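D-hydantoinase (Ralstonia pickettii, PDB 1NFG) probably catalyses the stereospecific hydrolysis of the cyclic amide bond of D-hydantoin derivatives, using two zinc ions per subunit. Local coordinates at residues 67-72 with 314-319; 175-180 with 230-235; 224-229 with 253-258; 336-341 with 410-415. One frame throughout, in Å; residues are numbered along the deposited sequence.

Contact 1: 67-72 with 314-319; sequences TQSADT and HCSWLF
A70 and S316 bring the two backbones together, with A70 N donating to S316 O (2.9 Å) and the chain directions of 67-72 and 314-319 about 120° apart. The next amide is held too. D71 N donates to S316 OG at 3.1 Å, so S316 grips two consecutive amides, one with its carbonyl and one with its hydroxyl. Its OG sits between its own backbone N and carbonyl carbon (chi1 39°), which turns it to D71. The same OG also lies 3.3 Å from S69 CB. D71 then reaches H314 in a His-carboxylate hydrogen bond, NE2 to OD2, 3.1 Å. The two side chains cross at about a right angle. OD2 lies in the ring plane of H314, while NE2 comes to OD2 on its anti side. N408 also bonds this oxygen, and G339 N bonds ND1 on the imidazole, so both sides of the pair are held. On the apolar side L318 CD2 rests on A70 CB at 3.5 Å. W317 brings CZ3 to S69 CA at 3.6 Å, an oblique approach. The loop 314-319 follows strand 310-311, just past zinc ligand D313, and H314 lies about 6 Å from zinc ligand H59, side chain to side chain. The other segment runs from strand 67-68 to the start of helix 73-82, where T72 is the N-cap. W317 also touches strand 63-64.

Contact 2: 175-180 with 230-235; sequences GSLVMV and NAPIYI
V178 and V180 pair with Y234 in parallel strands of the TIM barrel of this amidohydrolase. Y234 N donates to V178 O (2.8 Å) and V180 N donates to Y234 O (3.0 Å), so both the N-H and the C=O of Y234 face the same neighbouring strand. Side chains alternate between the two faces. On the face of M179 and Y234, L177 fills the hollow beside the tyrosine: its CD2 lies against Y234 CB at 3.7 Å, and its CD1 drops onto P232 CB at 3.9 Å. L177 CG is anti to the backbone N (chi1 176°), which swings CG toward Y234. The two methyls straddle the step from P232 to Y234. M179 closes in on the same ring, with CG 4.1 Å from Y234 CD1 and its sulfur in an oblique Met-aromatic contact. E260 takes the tyrosine hydroxyl, and F373 meets the ring edge-to-face. On the other face V180 packs with I233 and I235, while V178 packs on helix 161-174. Helix 212-229 covers I233 and I235. The strands lead into zinc ligands H181 and H237. V180 CG1 sits over the notch between two isoleucine tips, 3.7 Å from I233 CD1 and 4.0 Å from I235 CD1.

Contact 3: 224-229 with 253-258; sequences ALAEIV and RGVRAL
E227 and R253 form a salt bridge in which two nitrogens grip one oxygen. R253 presents its NE and NH2 side-on, and both donate to E227 OE1, at 2.7 Å from NE and 2.8 Å from NH2. OE1 lies in the guanidinium plane. NE meets it on the syn side, 32° out of the carboxylate plane, while NH2 comes nearly in line with the C-O bond. The two flat groups are turned 34° apart, and the side chains cross at about a right angle. R213 of a second subunit lies close by: its charge makes a long, weak ion pair with E227 and sits near the like charge of R253. V255 CG2 lies against the stem of the glutamate, 3.4 Å from E227 CG and 3.6 Å from E227 CB. A226 CB makes a looser touch with V255 CG1. On the other side of the helix, L225 and V229 pack on helix 161-174 and on the second subunit. G254 ends helix 241-253 with a Schellman motif, and the chain then turns into strand 257-262. The contact joins helix 212-229, on the outside of the TIM barrel, to the turn between helix 241-253 and strand 257-262.

Contact 4: 336-341 with 410-415; sequences GAPGVE and MDYSSY
S414 and P338 carry the one direct hydrogen bond between the loops 336-341 and 410-415. From S414 CA the side chain begins with CB, which lies 3.6 Å from P338 O and also over one face of the Y415 ring, toward its rim. OG sits beside the backbone N, anti to the carbonyl carbon (chi1 -54°). It donates to P338 O at 2.9 Å, in the carbonyl plane on a lone pair. The same OG also meets P338 CD and A337 CB, both at 3.5 Å. A water repeats the link: it donates to P338 O (2.6 Å) and accepts from S414 N (2.8 Å). The proline carbonyl is thus gripped twice. The proline ring packs against two residues of the other loop. Its CB meets M410 CG at 4.1 Å. Its CD meets the end of the Y412 ring, 3.6 Å from Y412 OH, with the two side chains at about a right angle. G339 lies at the edge of the Y415 ring. S413 OG accepts from Y415 N in an ST turn, and E342 also bonds that oxygen. Loop 336-341 follows N335, a probable substrate-binding residue, and G336 lies about 8 Å from a zinc ion. Two irregular loops, one leading to helix 343-352 and the other to strand 419-429, are joined here beside the dinuclear zinc site of an amidohydrolase.

Overall arrangement
From the N terminus, segment 67-72 comes first, and 314-319 closes contact 1 over a long loop. Contacts 2 and 3 are nested inside it. Segment 175-180 opens contact 2, 224-229 opens contact 3, 230-235 closes contact 2 and 253-258 closes contact 3, so the two cross. They touch where strands 233-235 and 257-262 are neighbours in the parallel sheet, the centres being 9 Å apart. Contact 4 opens after contact 1 has closed. These two also touch, through H314 with G339 and F319 with D411. Contacts 1 and 4 join loops near the zinc site; contact 2 pairs two barrel strands, and contact 3 ties an outer helix to the turn leading into the next strand.

Contact 1: 67-72 with 314-319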
loop_
_atom_site.group_PDB
_atom_site.type_symbol
_atom_site.label_atom_id
_atom_site.label_comp_id
_atom_site.label_asym_id
_atom_site.label_seq_id
_atom_site.Cartn_x
_atom_site.Cartn_y
_atom_site.Cartn_z
ATOM N N THR A 67 24.408 -23.924 29.158
ATOM C CA THR A 67 25.640 -23.139 29.090
ATOM C C THR A 67 25.373 -21.660 29.404
ATOM O O THR A 67 24.270 -21.154 29.176
ATOM C CB THR A 67 26.303 -23.261 27.693
ATOM O OG1 THR A 67 27.574 -22.598 27.705
ATOM C CG2 THR A 67 25.427 -22.630 26.622
ATOM N N GLN A 68 26.384 -20.974 29.930
ATOM C CA GLN A 68 26.248 -19.564 30.278
ATOM C C GLN A 68 26.936 -18.634 29.292
ATOM O O GLN A 68 27.887 -19.022 28.612
ATOM C CB GLN A 68 26.823 -19.300 31.663
ATOM C CG GLN A 68 26.203 -20.122 32.760
ATOM C CD GLN A 68 26.641 -19.646 34.128
ATOM O OE1 GLN A 68 26.333 -18.522 34.530
ATOM N NE2 GLN A 68 27.370 -20.495 34.848
ATOM N N SER A 69 26.452 -17.398 29.237
ATOM C CA SER A 69 27.010 -16.389 28.349
ATOM C C SER A 69 28.376 -15.916 28.835
ATOM O O SER A 69 28.649 -15.893 30.037
ATOM C CB SER A 69 26.053 -15.202 28.244
ATOM O OG SER A 69 25.655 -14.750 29.527
ATOM N N ALA A 70 29.230 -15.540 27.891
ATOM C CA ALA A 70 30.571 -15.073 28.205
ATOM C C ALA A 70 30.546 -13.850 29.121
ATOM O O ALA A 70 31.338 -13.753 30.054
ATOM C CB ALA A 70 31.318 -14.754 26.920
ATOM N N ASP A 71 29.639 -12.918 28.849
ATOM C CA ASP A 71 29.528 -11.716 29.661
ATOM C C ASP A 71 28.617 -11.925 30.850
ATOM O O ASP A 71 27.720 -12.763 30.823
ATOM C CB ASP A 71 28.977 -10.534 28.849
ATOM C CG ASP A 71 30.064 -9.712 28.198
ATOM O OD1 ASP A 71 31.175 -9.629 28.764
ATOM O OD2 ASP A 71 29.803 -9.131 27.126
ATOM N N THR A 72 28.863 -11.142 31.893
ATOM C CA THR A 72 28.059 -11.173 33.106
ATOM C C THR A 72 27.550 -9.751 33.264
ATOM O O THR A 72 27.934 -8.865 32.504
ATOM C CB THR A 72 28.901 -11.531 34.349
ATOM O OG1 THR A 72 29.957 -10.572 34.507
ATOM C CG2 THR A 72 29.493 -12.923 34.208
ATOM N N HIS A 314 22.333 -6.934 22.777
ATOM C CA HIS A 314 23.630 -7.467 23.176
ATOM C C HIS A 314 23.590 -8.880 23.765
ATOM O O HIS A 314 22.871 -9.154 24.735
ATOM C CB HIS A 314 24.288 -6.520 24.193
ATOM C CG HIS A 314 25.638 -6.972 24.656
ATOM N ND1 HIS A 314 26.783 -6.778 23.914
ATOM C CD2 HIS A 314 26.020 -7.644 25.769
ATOM C CE1 HIS A 314 27.813 -7.312 24.549
ATOM N NE2 HIS A 314 27.375 -7.844 25.677
ATOM N N CYS A 315 24.379 -9.761 23.160
ATOM C CA CYS A 315 24.506 -11.146 23.593
ATOM C C CYS A 315 25.991 -11.487 23.627
ATOM O O CYS A 315 26.809 -10.798 23.014
ATOM C CB CYS A 315 23.787 -12.088 22.627
ATOM S SG CYS A 315 21.996 -11.976 22.704
ATOM N N SER A 316 26.343 -12.551 24.336
ATOM C CA SER A 316 27.740 -12.933 24.433
ATOM C C SER A 316 27.967 -14.431 24.308
ATOM O O SER A 316 28.019 -15.149 25.306
ATOM C CB SER A 316 28.322 -12.415 25.754
ATOM O OG SER A 316 27.376 -12.542 26.807
ATOM N N TRP A 317 28.092 -14.905 23.074
ATOM C CA TRP A 317 28.347 -16.314 22.831
ATOM C C TRP A 317 29.724 -16.409 22.190
ATOM O O TRP A 317 29.894 -16.085 21.015
ATOM C CB TRP A 317 27.292 -16.900 21.897
ATOM C CG TRP A 317 25.904 -16.811 22.432
ATOM C CD1 TRP A 317 24.831 -16.224 21.825
ATOM C CD2 TRP A 317 25.427 -17.320 23.684
ATOM N NE1 TRP A 317 23.717 -16.332 22.621
ATOM C CE2 TRP A 317 24.053 -17.000 23.769
ATOM C CE3 TRP A 317 26.026 -18.014 24.743
ATOM C CZ2 TRP A 317 23.263 -17.351 24.873
ATOM C CZ3 TRP A 317 25.242 -18.364 25.843
ATOM C CH2 TRP A 317 23.874 -18.031 25.897
ATOM N N LEU A 318 30.706 -16.832 22.977
ATOM C CA LEU A 318 32.071 -16.960 22.494
ATOM C C LEU A 318 32.098 -17.614 21.132
ATOM O O LEU A 318 31.410 -18.607 20.893
ATOM C CB LEU A 318 32.907 -17.796 23.463
ATOM C CG LEU A 318 33.109 -17.259 24.876
ATOM C CD1 LEU A 318 33.901 -18.282 25.670
ATOM C CD2 LEU A 318 33.837 -15.921 24.838
ATOM N N PHE A 319 32.889 -17.050 20.230
ATOM C CA PHE A 319 32.994 -17.620 18.906
ATOM C C PHE A 319 33.558 -19.023 19.061
ATOM O O PHE A 319 33.121 -19.955 18.385
ATOM C CB PHE A 319 33.923 -16.789 18.027
ATOM C CG PHE A 319 34.155 -17.387 16.675
ATOM C CD1 PHE A 319 33.079 -17.704 15.849
ATOM C CD2 PHE A 319 35.444 -17.641 16.225
ATOM C CE1 PHE A 319 33.285 -18.268 14.593
ATOM C CE2 PHE A 319 35.662 -18.205 14.971
ATOM C CZ PHE A 319 34.580 -18.520 14.152
#

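Contact 2: 175-180 with 230-235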
loop_
_atom_site.group_PDB
_atom_site.type_symbol
_atom_site.label_atom_id
_atom_site.label_comp_id
_atom_site.label_asym_id
_atom_site.label_seq_id
_atom_site.Cartn_x
_atom_site.Cartn_y
_atom_site.Cartn_z
ATOM N N GLY A 175 -1.225 -0.425 32.944
ATOM C CA GLY A 175 -0.514 0.666 32.308
ATOM C C GLY A 175 0.897 0.269 31.924
ATOM O O GLY A 175 1.843 1.015 32.158
ATOM N N SER A 176 1.050 -0.916 31.343
ATOM C CA SER A 176 2.366 -1.385 30.932
ATOM C C SER A 176 2.463 -1.480 29.419
ATOM O O SER A 176 1.471 -1.311 28.712
ATOM C CB SER A 176 2.664 -2.749 31.554
ATOM O OG SER A 176 2.740 -2.641 32.963
ATOM N N LEU A 177 3.666 -1.759 28.931
ATOM C CA LEU A 177 3.897 -1.869 27.501
ATOM C C LEU A 177 4.383 -3.262 27.108
ATOM O O LEU A 177 5.392 -3.746 27.620
ATOM C CB LEU A 177 4.935 -0.832 27.057
ATOM C CG LEU A 177 5.354 -0.883 25.585
ATOM C CD1 LEU A 177 4.206 -0.408 24.723
ATOM C CD2 LEU A 177 6.581 -0.026 25.364
ATOM N N VAL A 178 3.670 -3.900 26.188
ATOM C CA VAL A 178 4.063 -5.222 25.735
ATOM C C VAL A 178 5.100 -5.116 24.617
ATOM O O VAL A 178 4.930 -4.354 23.672
ATOM C CB VAL A 178 2.848 -6.020 25.215
ATOM C CG1 VAL A 178 3.301 -7.357 24.667
ATOM C CG2 VAL A 178 1.843 -6.220 26.334
ATOM N N MET A 179 6.179 -5.876 24.747
ATOM C CA MET A 179 7.238 -5.909 23.755
ATOM C C MET A 179 7.179 -7.297 23.132
ATOM O O MET A 179 6.821 -8.265 23.808
ATOM C CB MET A 179 8.589 -5.711 24.424
ATOM C CG MET A 179 8.690 -4.431 25.221
ATOM S SD MET A 179 10.308 -4.285 25.974
ATOM C CE MET A 179 9.925 -4.880 27.537
ATOM N N VAL A 180 7.529 -7.414 21.855
ATOM C CA VAL A 180 7.465 -8.719 21.221
ATOM C C VAL A 180 8.512 -9.000 20.155
ATOM O O VAL A 180 8.842 -8.140 19.343
ATOM C CB VAL A 180 6.058 -8.961 20.604
ATOM C CG1 VAL A 180 5.682 -7.821 19.705
ATOM C CG2 VAL A 180 6.047 -10.249 19.815
ATOM N N ASN A 230 -6.682 -3.303 21.722
ATOM C CA ASN A 230 -6.638 -1.847 21.762
ATOM C C ASN A 230 -5.593 -1.445 22.799
ATOM O O ASN A 230 -5.872 -0.726 23.758
ATOM C CB ASN A 230 -7.996 -1.269 22.147
ATOM C CG ASN A 230 -8.001 0.242 22.117
ATOM O OD1 ASN A 230 -8.874 0.879 22.705
ATOM N ND2 ASN A 230 -7.022 0.831 21.424
ATOM N N ALA A 231 -4.378 -1.919 22.578
ATOM C CA ALA A 231 -3.283 -1.666 23.485
ATOM C C ALA A 231 -2.023 -1.249 22.754
ATOM O O ALA A 231 -1.847 -1.541 21.573
ATOM C CB ALA A 231 -3.001 -2.927 24.286
ATOM N N PRO A 232 -1.127 -0.546 23.452
ATOM C CA PRO A 232 0.121 -0.121 22.824
ATOM C C PRO A 232 1.028 -1.341 22.774
ATOM O O PRO A 232 0.959 -2.198 23.652
ATOM C CB PRO A 232 0.641 0.940 23.786
ATOM C CG PRO A 232 0.146 0.435 25.120
ATOM C CD PRO A 232 -1.269 0.038 24.799
ATOM N N ILE A 233 1.870 -1.425 21.750
ATOM C CA ILE A 233 2.782 -2.551 21.619
ATOM C C ILE A 233 4.105 -2.038 21.073
ATOM O O ILE A 233 4.141 -1.027 20.368
ATOM C CB ILE A 233 2.197 -3.633 20.681
ATOM C CG1 ILE A 233 3.084 -4.872 20.697
ATOM C CG2 ILE A 233 2.086 -3.099 19.265
ATOM C CD1 ILE A 233 2.460 -6.061 20.023
ATOM N N TYR A 234 5.186 -2.737 21.402
ATOM C CA TYR A 234 6.516 -2.340 20.981
ATOM C C TYR A 234 7.202 -3.492 20.256
ATOM O O TYR A 234 7.457 -4.539 20.848
ATOM C CB TYR A 234 7.304 -1.922 22.225
ATOM C CG TYR A 234 8.722 -1.432 22.001
ATOM C CD1 TYR A 234 9.774 -2.330 21.835
ATOM C CD2 TYR A 234 9.021 -0.064 22.033
ATOM C CE1 TYR A 234 11.097 -1.878 21.714
ATOM C CE2 TYR A 234 10.336 0.400 21.916
ATOM C CZ TYR A 234 11.367 -0.512 21.760
ATOM O OH TYR A 234 12.667 -0.068 21.668
ATOM N N ILE A 235 7.493 -3.310 18.972
ATOM C CA ILE A 235 8.140 -4.363 18.214
ATOM C C ILE A 235 9.648 -4.201 18.292
ATOM O O ILE A 235 10.204 -3.213 17.807
ATOM C CB ILE A 235 7.681 -4.374 16.717
ATOM C CG1 ILE A 235 6.328 -5.074 16.569
ATOM C CG2 ILE A 235 8.670 -5.175 15.867
ATOM C CD1 ILE A 235 5.233 -4.534 17.421
#

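Contact 3: 224-229 with 253-258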
loop_
_atom_site.group_PDB
_atom_site.type_symbol
_atom_site.label_atom_id
_atom_site.label_comp_id
_atom_site.label_asym_id
_atom_site.label_seq_id
_atom_site.Cartn_x
_atom_site.Cartn_y
_atom_site.Cartn_z
ATOM N N ALA A 224 -1.841 -6.664 14.919
ATOM C CA ALA A 224 -3.275 -6.900 14.766
ATOM C C ALA A 224 -3.889 -7.223 16.128
ATOM O O ALA A 224 -4.961 -6.716 16.489
ATOM C CB ALA A 224 -3.509 -8.049 13.799
ATOM N N LEU A 225 -3.198 -8.074 16.883
ATOM C CA LEU A 225 -3.655 -8.456 18.214
ATOM C C LEU A 225 -3.681 -7.229 19.119
ATOM O O LEU A 225 -4.612 -7.043 19.910
ATOM C CB LEU A 225 -2.736 -9.540 18.794
ATOM C CG LEU A 225 -3.203 -11.001 18.669
ATOM C CD1 LEU A 225 -4.345 -11.138 17.658
ATOM C CD2 LEU A 225 -2.011 -11.873 18.285
ATOM N N ALA A 226 -2.658 -6.385 18.999
ATOM C CA ALA A 226 -2.601 -5.163 19.796
ATOM C C ALA A 226 -3.815 -4.305 19.432
ATOM O O ALA A 226 -4.452 -3.712 20.301
ATOM C CB ALA A 226 -1.313 -4.412 19.512
ATOM N N GLU A 227 -4.144 -4.259 18.144
ATOM C CA GLU A 227 -5.290 -3.488 17.679
ATOM C C GLU A 227 -6.586 -3.999 18.300
ATOM O O GLU A 227 -7.436 -3.207 18.723
ATOM C CB GLU A 227 -5.411 -3.569 16.154
ATOM C CG GLU A 227 -6.333 -2.511 15.566
ATOM C CD GLU A 227 -6.473 -2.616 14.058
ATOM O OE1 GLU A 227 -5.523 -3.081 13.386
ATOM O OE2 GLU A 227 -7.536 -2.214 13.539
ATOM N N ILE A 228 -6.739 -5.325 18.337
ATOM C CA ILE A 228 -7.933 -5.969 18.897
ATOM C C ILE A 228 -8.089 -5.656 20.380
ATOM O O ILE A 228 -9.171 -5.288 20.836
ATOM C CB ILE A 228 -7.878 -7.513 18.733
ATOM C CG1 ILE A 228 -7.905 -7.882 17.248
ATOM C CG2 ILE A 228 -9.046 -8.162 19.464
ATOM C CD1 ILE A 228 -9.203 -7.534 16.564
ATOM N N VAL A 229 -7.012 -5.825 21.135
ATOM C CA VAL A 229 -7.055 -5.539 22.559
ATOM C C VAL A 229 -7.101 -4.032 22.754
ATOM O O VAL A 229 -7.525 -3.544 23.799
ATOM C CB VAL A 229 -5.814 -6.095 23.285
ATOM C CG1 VAL A 229 -5.815 -5.653 24.734
ATOM C CG2 VAL A 229 -5.806 -7.614 23.197
ATOM N N ARG A 253 -3.443 2.809 10.771
ATOM C CA ARG A 253 -4.768 2.389 11.201
ATOM C C ARG A 253 -5.088 2.962 12.573
ATOM O O ARG A 253 -6.205 2.827 13.052
ATOM C CB ARG A 253 -4.852 0.870 11.286
ATOM C CG ARG A 253 -4.450 0.149 10.025
ATOM C CD ARG A 253 -5.125 -1.201 9.962
ATOM N NE ARG A 253 -4.653 -2.119 10.991
ATOM C CZ ARG A 253 -3.526 -2.822 10.904
ATOM N NH1 ARG A 253 -2.750 -2.708 9.832
ATOM N NH2 ARG A 253 -3.185 -3.653 11.883
ATOM N N GLY A 254 -4.105 3.579 13.219
ATOM C CA GLY A 254 -4.348 4.142 14.535
ATOM C C GLY A 254 -3.851 3.266 15.677
ATOM O O GLY A 254 -4.071 3.571 16.855
ATOM N N VAL A 255 -3.185 2.169 15.338
ATOM C CA VAL A 255 -2.664 1.283 16.362
ATOM C C VAL A 255 -1.487 1.983 17.028
ATOM O O VAL A 255 -0.621 2.533 16.349
ATOM C CB VAL A 255 -2.178 -0.064 15.751
ATOM C CG1 VAL A 255 -1.500 -0.918 16.820
ATOM C CG2 VAL A 255 -3.357 -0.819 15.152
ATOM N N ARG A 256 -1.459 1.984 18.353
ATOM C CA ARG A 256 -0.348 2.606 19.054
ATOM C C ARG A 256 0.815 1.639 18.956
ATOM O O ARG A 256 1.178 0.981 19.927
ATOM C CB ARG A 256 -0.710 2.867 20.512
ATOM C CG ARG A 256 -1.773 3.942 20.680
ATOM C CD ARG A 256 -2.164 4.079 22.136
ATOM N NE ARG A 256 -2.944 2.939 22.620
ATOM C CZ ARG A 256 -3.132 2.657 23.908
ATOM N NH1 ARG A 256 -2.588 3.428 24.846
ATOM N NH2 ARG A 256 -3.873 1.609 24.257
ATOM N N ALA A 257 1.385 1.549 17.760
ATOM C CA ALA A 257 2.499 0.652 17.508
ATOM C C ALA A 257 3.817 1.397 17.568
ATOM O O ALA A 257 3.959 2.469 16.975
ATOM C CB ALA A 257 2.338 0.001 16.145
ATOM N N LEU A 258 4.774 0.829 18.294
ATOM C CA LEU A 258 6.094 1.427 18.423
ATOM C C LEU A 258 7.051 0.376 17.929
ATOM O O LEU A 258 6.722 -0.804 17.944
ATOM C CB LEU A 258 6.418 1.743 19.883
ATOM C CG LEU A 258 5.317 2.408 20.705
ATOM C CD1 LEU A 258 5.827 2.664 22.103
ATOM C CD2 LEU A 258 4.887 3.710 20.043
#

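Contact 4: 336-341 with 410-415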
loop_
_atom_site.group_PDB
_atom_site.type_symbol
_atom_site.label_atom_id
_atom_site.label_comp_id
_atom_site.label_asym_id
_atom_site.label_seq_id
_atom_site.Cartn_x
_atom_site.Cartn_y
_atom_site.Cartn_z
ATOM N N GLY A 336 22.736 -14.761 18.606
ATOM C CA GLY A 336 23.109 -13.540 19.294
ATOM C C GLY A 336 24.498 -13.038 18.989
ATOM O O GLY A 336 25.402 -13.824 18.697
ATOM N N ALA A 337 24.661 -11.719 19.060
ATOM C CA ALA A 337 25.945 -11.069 18.816
ATOM C C ALA A 337 26.123 -9.903 19.795
ATOM O O ALA A 337 25.148 -9.301 20.246
ATOM C CB ALA A 337 26.022 -10.569 17.379
ATOM N N PRO A 338 27.376 -9.572 20.129
ATOM C CA PRO A 338 27.680 -8.482 21.057
ATOM C C PRO A 338 27.661 -7.098 20.409
ATOM O O PRO A 338 27.848 -6.964 19.199
ATOM C CB PRO A 338 29.069 -8.853 21.553
ATOM C CG PRO A 338 29.709 -9.375 20.297
ATOM C CD PRO A 338 28.612 -10.254 19.700
ATOM N N GLY A 339 27.445 -6.070 21.224
ATOM C CA GLY A 339 27.434 -4.718 20.702
ATOM C C GLY A 339 27.065 -3.608 21.672
ATOM O O GLY A 339 26.982 -2.456 21.262
ATOM N N VAL A 340 26.853 -3.922 22.946
ATOM C CA VAL A 340 26.471 -2.885 23.904
ATOM C C VAL A 340 27.488 -1.747 23.965
ATOM O O VAL A 340 27.123 -0.593 24.193
ATOM C CB VAL A 340 26.268 -3.460 25.338
ATOM C CG1 VAL A 340 27.611 -3.774 25.981
ATOM C CG2 VAL A 340 25.471 -2.478 26.185
ATOM N N GLU A 341 28.759 -2.067 23.742
ATOM C CA GLU A 341 29.803 -1.050 23.798
ATOM C C GLU A 341 29.918 -0.215 22.529
ATOM O O GLU A 341 30.085 1.000 22.595
ATOM C CB GLU A 341 31.168 -1.683 24.089
ATOM C CG GLU A 341 32.208 -0.658 24.546
ATOM C CD GLU A 341 33.566 -1.263 24.843
ATOM O OE1 GLU A 341 33.624 -2.340 25.476
ATOM O OE2 GLU A 341 34.582 -0.651 24.450
ATOM N N MET A 410 34.012 -10.987 25.708
ATOM C CA MET A 410 33.879 -11.714 24.444
ATOM C C MET A 410 35.181 -11.922 23.683
ATOM O O MET A 410 36.163 -11.217 23.910
ATOM C CB MET A 410 32.875 -11.008 23.535
ATOM C CG MET A 410 31.435 -11.344 23.857
ATOM S SD MET A 410 31.106 -13.097 23.611
ATOM C CE MET A 410 30.859 -13.142 21.846
ATOM N N ASP A 411 35.180 -12.894 22.772
ATOM C CA ASP A 411 36.368 -13.191 21.977
ATOM C C ASP A 411 36.332 -12.590 20.572
ATOM O O ASP A 411 37.173 -12.907 19.732
ATOM C CB ASP A 411 36.601 -14.705 21.909
ATOM C CG ASP A 411 35.418 -15.462 21.332
ATOM O OD1 ASP A 411 34.262 -15.053 21.581
ATOM O OD2 ASP A 411 35.652 -16.482 20.644
ATOM N N TYR A 412 35.358 -11.717 20.323
ATOM C CA TYR A 412 35.247 -11.040 19.032
ATOM C C TYR A 412 34.256 -9.880 19.084
ATOM O O TYR A 412 33.459 -9.764 20.019
ATOM C CB TYR A 412 34.830 -12.014 17.916
ATOM C CG TYR A 412 33.351 -12.340 17.863
ATOM C CD1 TYR A 412 32.802 -13.340 18.668
ATOM C CD2 TYR A 412 32.496 -11.644 17.008
ATOM C CE1 TYR A 412 31.435 -13.640 18.620
ATOM C CE2 TYR A 412 31.130 -11.933 16.953
ATOM C CZ TYR A 412 30.605 -12.931 17.759
ATOM O OH TYR A 412 29.257 -13.215 17.705
ATOM N N SER A 413 34.329 -9.017 18.073
ATOM C CA SER A 413 33.429 -7.874 17.952
ATOM C C SER A 413 32.667 -7.987 16.634
ATOM O O SER A 413 33.221 -8.432 15.624
ATOM C CB SER A 413 34.208 -6.562 17.965
ATOM O OG SER A 413 33.337 -5.476 17.699
ATOM N N SER A 414 31.397 -7.593 16.651
ATOM C CA SER A 414 30.566 -7.653 15.453
ATOM C C SER A 414 31.010 -6.584 14.463
ATOM O O SER A 414 30.685 -6.640 13.276
ATOM C CB SER A 414 29.103 -7.419 15.817
ATOM O OG SER A 414 28.680 -8.321 16.822
ATOM N N TYR A 415 31.771 -5.618 14.967
ATOM C CA TYR A 415 32.247 -4.510 14.155
ATOM C C TYR A 415 33.764 -4.483 14.059
ATOM O O TYR A 415 34.376 -3.424 13.913
ATOM C CB TYR A 415 31.715 -3.208 14.749
ATOM C CG TYR A 415 30.228 -3.285 14.986
ATOM C CD1 TYR A 415 29.327 -3.165 13.927
ATOM C CD2 TYR A 415 29.722 -3.582 16.253
ATOM C CE1 TYR A 415 27.954 -3.345 14.120
ATOM C CE2 TYR A 415 28.352 -3.767 16.458
ATOM C CZ TYR A 415 27.474 -3.646 15.386
ATOM O OH TYR A 415 26.125 -3.823 15.585
HETATM O O HOH W 1 30.378 -6.349 18.896
#